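Putative sulfatase yidJ (Bacteroides fragilis, PDB 2QZU) probably hydrolyses sulfate esters as a metal-binding, arylsulfatase-like member of the sulfatase family. Local coordinates at residues M87-T95 with P400-H409. Residues are numbered along the deposited sequence; the frame is centred on the assembly and turned at random.
Sequences MYPIGSKVT and PYYFVKFDNH
Thr95 of the helix-bearing segment and Tyr402 and Val404 of the strand have the most surface buried in this contact, in which the short helix 89-92 and its flanking loops lie against strand 399-404, an edge strand of the four-stranded antiparallel sheet near the C-terminus of this sulfatase fold. No direct hydrogen bond joins the two segments; the sheet packs through side chains on alternate strand residues, Pro400, Tyr402 and Val404, which all point toward segment 87-95. Proline suits the first turn of that helix, where no backbone N-H is needed, and Pro89 lays its ring on one face of Tyr402: Pro89 CG stands 3.7 Å from the centroid of the Tyr402 ring and 20° off the normal, a CH-pi contact. The side chain of Tyr88, the N-cap residue, crosses that of Tyr402 at about a right angle; the ring planes are nearly parallel, at 28°, but slid so far apart that they barely overlap. Tyr88 CE1 also meets Pro400 CG at 3.8 Å. The phenol of Tyr402 lies against Tyr88 yet keeps a polar partner, since OH is hydrogen-bonded to Trp468 of the C-terminal helix. Further along, the branched Val404 offers CG1 to Thr95 CB at 3.9 Å, while CG2 faces Ile90. Threonine, with one methyl and one hydroxyl, serves two surroundings here. The methyl reaches His409, whose ring also receives Ile90 CD1, and OG1 sits between the backbone N and the carbonyl carbon (chi1 55°) and faces the turn 405-408. There a single water bridges the segments, 2.6 Å from Thr95 OG1, 2.7 Å from His409 NE2 in the imidazole plane, and donating to Phe406 O at 2.8 Å.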
HETATM    1  N   MSE A  87       6.692  30.890  15.019  1.00 10.15           N
HETATM    2  CA  MSE A  87       6.113  31.868  14.101  1.00 12.58           C
HETATM    3  C   MSE A  87       4.989  31.233  13.299  1.00 10.61           C
HETATM    4  O   MSE A  87       4.981  30.024  13.078  1.00  9.90           O
HETATM    5  CB  MSE A  87       7.176  32.395  13.133  1.00  4.94           C
HETATM    6  CG  MSE A  87       8.367  33.063  13.814  1.00 17.23           C
HETATM    7 SE   MSE A  87       9.663  33.748  12.535  1.00 41.04          SE
HETATM    8  CE  MSE A  87      11.028  32.389  12.697  1.00 45.92           C
ATOM      9  N   TYR A  88       4.033  32.044  12.864  1.00  7.43           N
ATOM     10  CA  TYR A  88       2.947  31.508  12.064  1.00  5.69           C
ATOM     11  C   TYR A  88       3.544  31.188  10.678  1.00  8.00           C
ATOM     12  O   TYR A  88       4.649  31.630  10.369  1.00  8.63           O
ATOM     13  CB  TYR A  88       1.780  32.502  12.099  1.00  7.33           C
ATOM     14  CG  TYR A  88       1.174  32.520  13.499  1.00 10.92           C
ATOM     15  CD1 TYR A  88       0.451  31.421  13.977  1.00  7.12           C
ATOM     16  CD2 TYR A  88       1.419  33.575  14.386  1.00  4.72           C
ATOM     17  CE1 TYR A  88      -0.003  31.365  15.296  1.00  9.77           C
ATOM     18  CE2 TYR A  88       0.970  33.528  15.710  1.00  5.87           C
ATOM     19  CZ  TYR A  88       0.261  32.418  16.158  1.00  5.70           C
ATOM     20  OH  TYR A  88      -0.164  32.351  17.470  1.00  8.92           O
ATOM     21  N   PRO A  89       2.839  30.411   9.832  1.00  8.95           N
ATOM     22  CA  PRO A  89       3.364  30.036   8.510  1.00  9.10           C
ATOM     23  C   PRO A  89       4.104  31.020   7.602  1.00  8.49           C
ATOM     24  O   PRO A  89       5.160  30.675   7.068  1.00  9.59           O
ATOM     25  CB  PRO A  89       2.159  29.381   7.823  1.00 11.46           C
ATOM     26  CG  PRO A  89       0.989  29.990   8.499  1.00 12.48           C
ATOM     27  CD  PRO A  89       1.408  30.073   9.939  1.00 11.22           C
ATOM     28  N   ILE A  90       3.582  32.223   7.412  1.00  8.68           N
ATOM     29  CA  ILE A  90       4.268  33.174   6.545  1.00  7.30           C
ATOM     30  C   ILE A  90       5.676  33.461   7.064  1.00  8.91           C
ATOM     31  O   ILE A  90       6.644  33.466   6.298  1.00  8.35           O
ATOM     32  CB  ILE A  90       3.481  34.495   6.425  1.00  5.09           C
ATOM     33  CG1 ILE A  90       2.058  34.202   5.939  1.00  7.28           C
ATOM     34  CG2 ILE A  90       4.188  35.436   5.451  1.00  9.03           C
ATOM     35  CD1 ILE A  90       2.000  33.417   4.635  1.00 10.20           C
ATOM     36  N   GLY A  91       5.780  33.674   8.373  1.00  8.46           N
ATOM     37  CA  GLY A  91       7.066  33.956   8.985  1.00  6.54           C
ATOM     38  C   GLY A  91       7.999  32.764   9.080  1.00  9.05           C
ATOM     39  O   GLY A  91       9.210  32.906   8.917  1.00  8.08           O
ATOM     40  N   SER A  92       7.444  31.584   9.340  1.00  3.66           N
ATOM     41  CA  SER A  92       8.251  30.371   9.459  1.00  7.92           C
ATOM     42  C   SER A  92       8.760  29.939   8.089  1.00  7.41           C
ATOM     43  O   SER A  92       9.742  29.202   7.989  1.00 10.34           O
ATOM     44  CB  SER A  92       7.419  29.234  10.053  1.00 12.04           C
ATOM     45  OG  SER A  92       6.574  28.668   9.061  1.00 13.23           O
ATOM     46  N   LYS A  93       8.070  30.398   7.047  1.00  6.64           N
ATOM     47  CA  LYS A  93       8.393  30.085   5.658  1.00  6.83           C
ATOM     48  C   LYS A  93       7.962  28.685   5.217  1.00  7.54           C
ATOM     49  O   LYS A  93       8.029  28.359   4.035  1.00  9.74           O
ATOM     50  CB  LYS A  93       9.893  30.278   5.399  1.00  8.84           C
ATOM     51  CG  LYS A  93      10.327  31.729   5.474  1.00 13.47           C
ATOM     52  CD  LYS A  93      11.821  31.882   5.255  1.00 22.51           C
ATOM     53  CE  LYS A  93      12.235  33.342   5.349  1.00 22.75           C
ATOM     54  NZ  LYS A  93      11.874  33.921   6.670  1.00 32.02           N
ATOM     55  N   VAL A  94       7.516  27.863   6.165  1.00  7.35           N
ATOM     56  CA  VAL A  94       7.077  26.507   5.844  1.00  6.58           C
ATOM     57  C   VAL A  94       5.570  26.552   5.597  1.00  4.50           C
ATOM     58  O   VAL A  94       4.754  26.254   6.474  1.00  6.42           O
ATOM     59  CB  VAL A  94       7.407  25.528   6.991  1.00  4.39           C
ATOM     60  CG1 VAL A  94       7.172  24.094   6.527  1.00  4.52           C
ATOM     61  CG2 VAL A  94       8.859  25.713   7.420  1.00  3.80           C
ATOM     62  N   THR A  95       5.220  26.921   4.370  1.00  6.88           N
ATOM     63  CA  THR A  95       3.832  27.094   3.955  1.00  8.62           C
ATOM     64  C   THR A  95       3.126  25.852   3.425  1.00  7.83           C
ATOM     65  O   THR A  95       1.914  25.875   3.196  1.00  6.94           O
ATOM     66  CB  THR A  95       3.753  28.183   2.891  1.00  4.70           C
ATOM     67  OG1 THR A  95       4.633  27.843   1.813  1.00 10.47           O
ATOM     68  CG2 THR A  95       4.178  29.526   3.471  1.00  7.78           C
ATOM     69  N   PRO A 400      -5.797  30.813  15.553  1.00  6.14           N
ATOM     70  CA  PRO A 400      -5.986  30.959  14.108  1.00  4.65           C
ATOM     71  C   PRO A 400      -6.031  29.624  13.362  1.00  7.74           C
ATOM     72  O   PRO A 400      -5.723  28.571  13.925  1.00  5.89           O
ATOM     73  CB  PRO A 400      -4.773  31.782  13.697  1.00  4.20           C
ATOM     74  CG  PRO A 400      -3.704  31.240  14.609  1.00  3.86           C
ATOM     75  CD  PRO A 400      -4.417  31.172  15.942  1.00  6.94           C
ATOM     76  N   TYR A 401      -6.443  29.685  12.098  1.00  7.32           N
ATOM     77  CA  TYR A 401      -6.477  28.520  11.216  1.00  5.88           C
ATOM     78  C   TYR A 401      -5.795  28.948   9.924  1.00  4.26           C
ATOM     79  O   TYR A 401      -5.993  30.073   9.462  1.00  6.74           O
ATOM     80  CB  TYR A 401      -7.901  28.072  10.886  1.00  7.57           C
ATOM     81  CG  TYR A 401      -7.921  27.087   9.734  1.00  7.30           C
ATOM     82  CD1 TYR A 401      -7.389  25.805   9.879  1.00  5.40           C
ATOM     83  CD2 TYR A 401      -8.386  27.465   8.477  1.00  5.36           C
ATOM     84  CE1 TYR A 401      -7.314  24.926   8.798  1.00 10.87           C
ATOM     85  CE2 TYR A 401      -8.313  26.594   7.387  1.00  8.76           C
ATOM     86  CZ  TYR A 401      -7.776  25.330   7.556  1.00  4.97           C
ATOM     87  OH  TYR A 401      -7.686  24.468   6.482  1.00  8.63           O
ATOM     88  N   TYR A 402      -5.015  28.054   9.327  1.00  4.19           N
ATOM     89  CA  TYR A 402      -4.301  28.383   8.098  1.00  3.35           C
ATOM     90  C   TYR A 402      -4.278  27.326   7.007  1.00  8.03           C
ATOM     91  O   TYR A 402      -4.287  26.126   7.270  1.00  7.87           O
ATOM     92  CB  TYR A 402      -2.818  28.662   8.391  1.00  4.26           C
ATOM     93  CG  TYR A 402      -2.522  29.866   9.229  1.00  3.11           C
ATOM     94  CD1 TYR A 402      -2.363  31.125   8.643  1.00  5.83           C
ATOM     95  CD2 TYR A 402      -2.402  29.758  10.613  1.00  3.40           C
ATOM     96  CE1 TYR A 402      -2.093  32.241   9.419  1.00  9.28           C
ATOM     97  CE2 TYR A 402      -2.134  30.870  11.397  1.00  5.81           C
ATOM     98  CZ  TYR A 402      -1.984  32.108  10.793  1.00 11.29           C
ATOM     99  OH  TYR A 402      -1.747  33.219  11.563  1.00  6.48           O
ATOM    100  N   PHE A 403      -4.232  27.825   5.778  1.00  9.15           N
ATOM    101  CA  PHE A 403      -4.015  27.032   4.584  1.00  5.43           C
ATOM    102  C   PHE A 403      -3.405  28.053   3.643  1.00  7.28           C
ATOM    103  O   PHE A 403      -4.046  29.045   3.294  1.00  6.90           O
ATOM    104  CB  PHE A 403      -5.251  26.458   3.901  1.00  9.70           C
ATOM    105  CG  PHE A 403      -4.905  25.795   2.596  1.00  8.67           C
ATOM    106  CD1 PHE A 403      -4.109  24.649   2.587  1.00 11.30           C
ATOM    107  CD2 PHE A 403      -5.228  26.394   1.380  1.00  7.04           C
ATOM    108  CE1 PHE A 403      -3.628  24.118   1.389  1.00 14.47           C
ATOM    109  CE2 PHE A 403      -4.751  25.871   0.179  1.00 14.08           C
ATOM    110  CZ  PHE A 403      -3.946  24.730   0.183  1.00 14.52           C
ATOM    111  N   VAL A 404      -2.154  27.824   3.269  1.00  8.16           N
ATOM    112  CA  VAL A 404      -1.446  28.730   2.375  1.00  6.88           C
ATOM    113  C   VAL A 404      -1.040  27.976   1.117  1.00  7.18           C
ATOM    114  O   VAL A 404      -0.414  26.919   1.199  1.00  9.55           O
ATOM    115  CB  VAL A 404      -0.161  29.288   3.044  1.00  6.59           C
ATOM    116  CG1 VAL A 404       0.543  30.262   2.095  1.00  8.80           C
ATOM    117  CG2 VAL A 404      -0.506  29.972   4.351  1.00  7.60           C
ATOM    118  N   LYS A 405      -1.408  28.505  -0.047  1.00  9.74           N
ATOM    119  CA  LYS A 405      -1.026  27.858  -1.297  1.00 10.46           C
ATOM    120  C   LYS A 405       0.446  28.231  -1.447  1.00  9.21           C
ATOM    121  O   LYS A 405       0.776  29.405  -1.609  1.00  9.30           O
ATOM    122  CB  LYS A 405      -1.854  28.398  -2.464  1.00 10.91           C
ATOM    123  CG  LYS A 405      -1.665  27.615  -3.756  1.00 16.94           C
ATOM    124  CD  LYS A 405      -2.664  28.028  -4.824  1.00 18.46           C
ATOM    125  CE  LYS A 405      -2.443  27.243  -6.112  1.00 13.78           C
ATOM    126  NZ  LYS A 405      -3.469  27.573  -7.138  1.00 37.49           N
ATOM    127  N   PHE A 406       1.322  27.234  -1.383  1.00  8.09           N
ATOM    128  CA  PHE A 406       2.760  27.486  -1.439  1.00 12.35           C
ATOM    129  C   PHE A 406       3.275  28.316  -2.604  1.00 10.52           C
ATOM    130  O   PHE A 406       4.216  29.094  -2.432  1.00 13.59           O
ATOM    131  CB  PHE A 406       3.548  26.170  -1.378  1.00  8.31           C
ATOM    132  CG  PHE A 406       3.408  25.317  -2.602  1.00 13.01           C
ATOM    133  CD1 PHE A 406       2.293  24.505  -2.777  1.00 16.76           C
ATOM    134  CD2 PHE A 406       4.394  25.326  -3.585  1.00 12.60           C
ATOM    135  CE1 PHE A 406       2.160  23.711  -3.913  1.00 16.93           C
ATOM    136  CE2 PHE A 406       4.271  24.536  -4.724  1.00 17.24           C
ATOM    137  CZ  PHE A 406       3.151  23.727  -4.887  1.00 16.20           C
ATOM    138  N   ASP A 407       2.670  28.163  -3.777  1.00 11.28           N
ATOM    139  CA  ASP A 407       3.118  28.913  -4.949  1.00 15.16           C
ATOM    140  C   ASP A 407       2.309  30.176  -5.256  1.00 17.09           C
ATOM    141  O   ASP A 407       2.501  30.803  -6.299  1.00 15.69           O
ATOM    142  CB  ASP A 407       3.160  27.992  -6.176  1.00  9.51           C
ATOM    143  CG  ASP A 407       1.817  27.352  -6.480  1.00 23.10           C
ATOM    144  OD1 ASP A 407       0.936  27.344  -5.596  1.00 21.74           O
ATOM    145  OD2 ASP A 407       1.651  26.838  -7.609  1.00 18.84           O
ATOM    146  N   ASN A 408       1.415  30.550  -4.345  1.00 11.32           N
ATOM    147  CA  ASN A 408       0.597  31.756  -4.505  1.00 10.73           C
ATOM    148  C   ASN A 408      -0.064  32.087  -3.176  1.00 12.03           C
ATOM    149  O   ASN A 408      -1.179  31.646  -2.902  1.00 10.54           O
ATOM    150  CB  ASN A 408      -0.480  31.554  -5.579  1.00 10.23           C
ATOM    151  CG  ASN A 408      -1.358  32.787  -5.766  1.00 12.48           C
ATOM    152  OD1 ASN A 408      -1.101  33.840  -5.183  1.00 13.48           O
ATOM    153  ND2 ASN A 408      -2.397  32.657  -6.586  1.00 14.57           N
ATOM    154  N   HIS A 409       0.625  32.866  -2.350  1.00 11.36           N
ATOM    155  CA  HIS A 409       0.095  33.224  -1.039  1.00 13.06           C
ATOM    156  C   HIS A 409      -1.222  33.998  -1.063  1.00  9.68           C
ATOM    157  O   HIS A 409      -1.885  34.112  -0.036  1.00 11.13           O
ATOM    158  CB  HIS A 409       1.143  34.009  -0.240  1.00 13.07           C
ATOM    159  CG  HIS A 409       2.363  33.212   0.114  1.00 11.29           C
ATOM    160  ND1 HIS A 409       3.393  33.724   0.869  1.00 13.05           N
ATOM    161  CD2 HIS A 409       2.720  31.941  -0.196  1.00  8.19           C
ATOM    162  CE1 HIS A 409       4.337  32.807   1.009  1.00  8.48           C
ATOM    163  NE2 HIS A 409       3.950  31.717   0.371  1.00  9.54           N
TER
HETATM  164  O   HOH W   1       5.491  29.531   0.017  1.00 15.09           O